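Local coordinates for protein Apc35852 (Geobacillus stearothermophilus, PDB 1U9C) that is of unknown function but belongs to the DJ-1/PfpI family, whose members include chaperones and cysteine proteases, at residues Leu172-Leu177 with Ala182-Gly187. Residues are numbered along the deposited sequence; the frame is centred on the assembly and turned at random.
Sequences LLESTL and ANFVRG
E174 lies over one face of the F184 ring. Its CG forms a CH-pi contact, 3.5 Å from the ring centroid and almost on the ring normal. The carboxylate continues across the same face, stacked nearly parallel to the ring (8°), with CD 3.5 Å from CE2 of F184. With chi1 at 163°, CG of E174 points opposite the backbone N and the chain runs extended, which carries the carboxylate past the ring centre toward CE2 and CD2. Outside partners fix that acid: OE1 accepts from the backbone N of D157, and OE2 forms a salt bridge with R178.

Apolar contact continues at the ring edge, where L177 CD1 is 4.3 Å from F184 CE1. L177 CB also meets A182 CB. If F184 were an alanine, CG and the carboxylate of E174 would probably lose their stacking surface.

In this DJ-1/PfpI family protein the contact packs helix 173-179 on strand 183-184, the next strand in the chain. That strand pairs with 151-152 in a two-stranded parallel sheet separate from the seven-stranded one.

One backbone hydrogen bond, A182 N to L177 O (3.0 Å), ties the two segments together. Within 182-187, R186 grips G187 O side-on with NE and NH2, and NH2 also makes a salt bridge with E158.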
loop_
_atom_site.group_PDB
_atom_site.type_symbol
_atom_site.label_atom_id
_atom_site.label_comp_id
_atom_site.label_asym_id
_atom_site.label_seq_id
_atom_site.Cartn_x
_atom_site.Cartn_y
_atom_site.Cartn_z
ATOM N N LEU A 172 -14.519 -7.205 -3.079
ATOM C CA LEU A 172 -13.651 -6.922 -4.218
ATOM C C LEU A 172 -13.165 -5.467 -4.115
ATOM O O LEU A 172 -13.954 -4.558 -3.906
ATOM C CB LEU A 172 -14.329 -7.176 -5.574
ATOM C CG LEU A 172 -14.586 -8.635 -5.927
ATOM C CD1 LEU A 172 -15.094 -8.772 -7.331
ATOM C CD2 LEU A 172 -13.333 -9.478 -5.698
ATOM N N LEU A 173 -11.869 -5.275 -4.234
ATOM C CA LEU A 173 -11.263 -3.983 -3.956
ATOM C C LEU A 173 -11.672 -2.849 -4.923
ATOM O O LEU A 173 -12.141 -1.822 -4.479
ATOM C CB LEU A 173 -9.761 -4.158 -3.939
ATOM C CG LEU A 173 -8.938 -2.899 -3.670
ATOM C CD1 LEU A 173 -9.401 -2.259 -2.425
ATOM C CD2 LEU A 173 -7.466 -3.228 -3.531
ATOM N N GLU A 174 -11.560 -3.089 -6.216
ATOM C CA GLU A 174 -11.967 -2.068 -7.199
ATOM C C GLU A 174 -13.450 -1.702 -7.008
ATOM O O GLU A 174 -13.857 -0.529 -6.938
ATOM C CB GLU A 174 -11.727 -2.575 -8.641
ATOM C CG GLU A 174 -12.468 -1.786 -9.733
ATOM C CD GLU A 174 -12.296 -2.352 -11.149
ATOM O OE1 GLU A 174 -11.602 -3.376 -11.394
ATOM O OE2 GLU A 174 -12.900 -1.747 -12.084
ATOM N N SER A 175 -14.276 -2.741 -6.910
ATOM C CA SER A 175 -15.706 -2.558 -6.739
ATOM C C SER A 175 -16.013 -1.736 -5.510
ATOM O O SER A 175 -16.871 -0.851 -5.516
ATOM C CB SER A 175 -16.366 -3.929 -6.578
ATOM O OG SER A 175 -16.381 -4.572 -7.838
ATOM N N THR A 176 -15.294 -2.055 -4.438
ATOM C CA THR A 176 -15.548 -1.405 -3.174
ATOM C C THR A 176 -15.071 0.052 -3.179
ATOM O O THR A 176 -15.727 0.956 -2.640
ATOM C CB THR A 176 -15.027 -2.297 -2.012
ATOM O OG1 THR A 176 -15.722 -3.553 -2.066
ATOM C CG2 THR A 176 -15.443 -1.766 -0.654
ATOM N N LEU A 177 -13.901 0.295 -3.780
ATOM C CA LEU A 177 -13.432 1.665 -3.915
ATOM C C LEU A 177 -14.401 2.526 -4.715
ATOM O O LEU A 177 -14.686 3.666 -4.352
ATOM C CB LEU A 177 -12.068 1.706 -4.602
ATOM C CG LEU A 177 -10.899 1.198 -3.795
ATOM C CD1 LEU A 177 -9.728 0.957 -4.718
ATOM C CD2 LEU A 177 -10.575 2.124 -2.641
ATOM N N ALA A 182 -14.977 6.553 -5.182
ATOM C CA ALA A 182 -13.807 6.801 -6.023
ATOM C C ALA A 182 -14.143 6.738 -7.509
ATOM O O ALA A 182 -15.059 6.011 -7.932
ATOM C CB ALA A 182 -12.710 5.804 -5.696
ATOM N N ASN A 183 -13.422 7.548 -8.278
ATOM C CA ASN A 183 -13.439 7.488 -9.738
ATOM C C ASN A 183 -12.299 6.593 -10.145
ATOM O O ASN A 183 -11.133 7.007 -10.119
ATOM C CB ASN A 183 -13.280 8.881 -10.343
ATOM C CG ASN A 183 -14.445 9.750 -10.023
ATOM O OD1 ASN A 183 -15.590 9.315 -10.118
ATOM N ND2 ASN A 183 -14.176 10.985 -9.613
ATOM N N PHE A 184 -12.636 5.361 -10.480
ATOM C CA PHE A 184 -11.660 4.322 -10.689
ATOM C C PHE A 184 -11.162 4.372 -12.116
ATOM O O PHE A 184 -11.930 4.613 -13.057
ATOM C CB PHE A 184 -12.271 2.950 -10.388
ATOM C CG PHE A 184 -11.258 1.852 -10.284
ATOM C CD1 PHE A 184 -10.630 1.566 -9.080
ATOM C CD2 PHE A 184 -10.863 1.165 -11.411
ATOM C CE1 PHE A 184 -9.671 0.557 -9.002
ATOM C CE2 PHE A 184 -9.901 0.189 -11.339
ATOM C CZ PHE A 184 -9.305 -0.119 -10.132
ATOM N N VAL A 185 -9.871 4.121 -12.264
ATOM C CA VAL A 185 -9.234 4.091 -13.554
ATOM C C VAL A 185 -8.144 3.022 -13.510
ATOM O O VAL A 185 -7.654 2.623 -12.428
ATOM C CB VAL A 185 -8.699 5.492 -13.909
ATOM C CG1 VAL A 185 -7.500 5.844 -13.061
ATOM C CG2 VAL A 185 -8.444 5.629 -15.410
ATOM N N ARG A 186 -7.805 2.506 -14.682
ATOM C CA ARG A 186 -6.839 1.444 -14.779
ATOM C C ARG A 186 -6.207 1.384 -16.143
ATOM O O ARG A 186 -6.605 2.108 -17.054
ATOM C CB ARG A 186 -7.529 0.117 -14.451
ATOM C CG ARG A 186 -8.917 0.029 -15.091
ATOM C CD ARG A 186 -9.364 -1.337 -15.311
ATOM N NE ARG A 186 -8.394 -2.119 -16.065
ATOM C CZ ARG A 186 -8.525 -3.422 -16.283
ATOM N NH1 ARG A 186 -9.573 -4.083 -15.804
ATOM N NH2 ARG A 186 -7.588 -4.070 -16.965
ATOM N N GLY A 187 -5.210 0.524 -16.266
ATOM C CA GLY A 187 -4.561 0.220 -17.514
ATOM C C GLY A 187 -4.725 -1.268 -17.775
ATOM O O GLY A 187 -5.418 -1.999 -17.033
#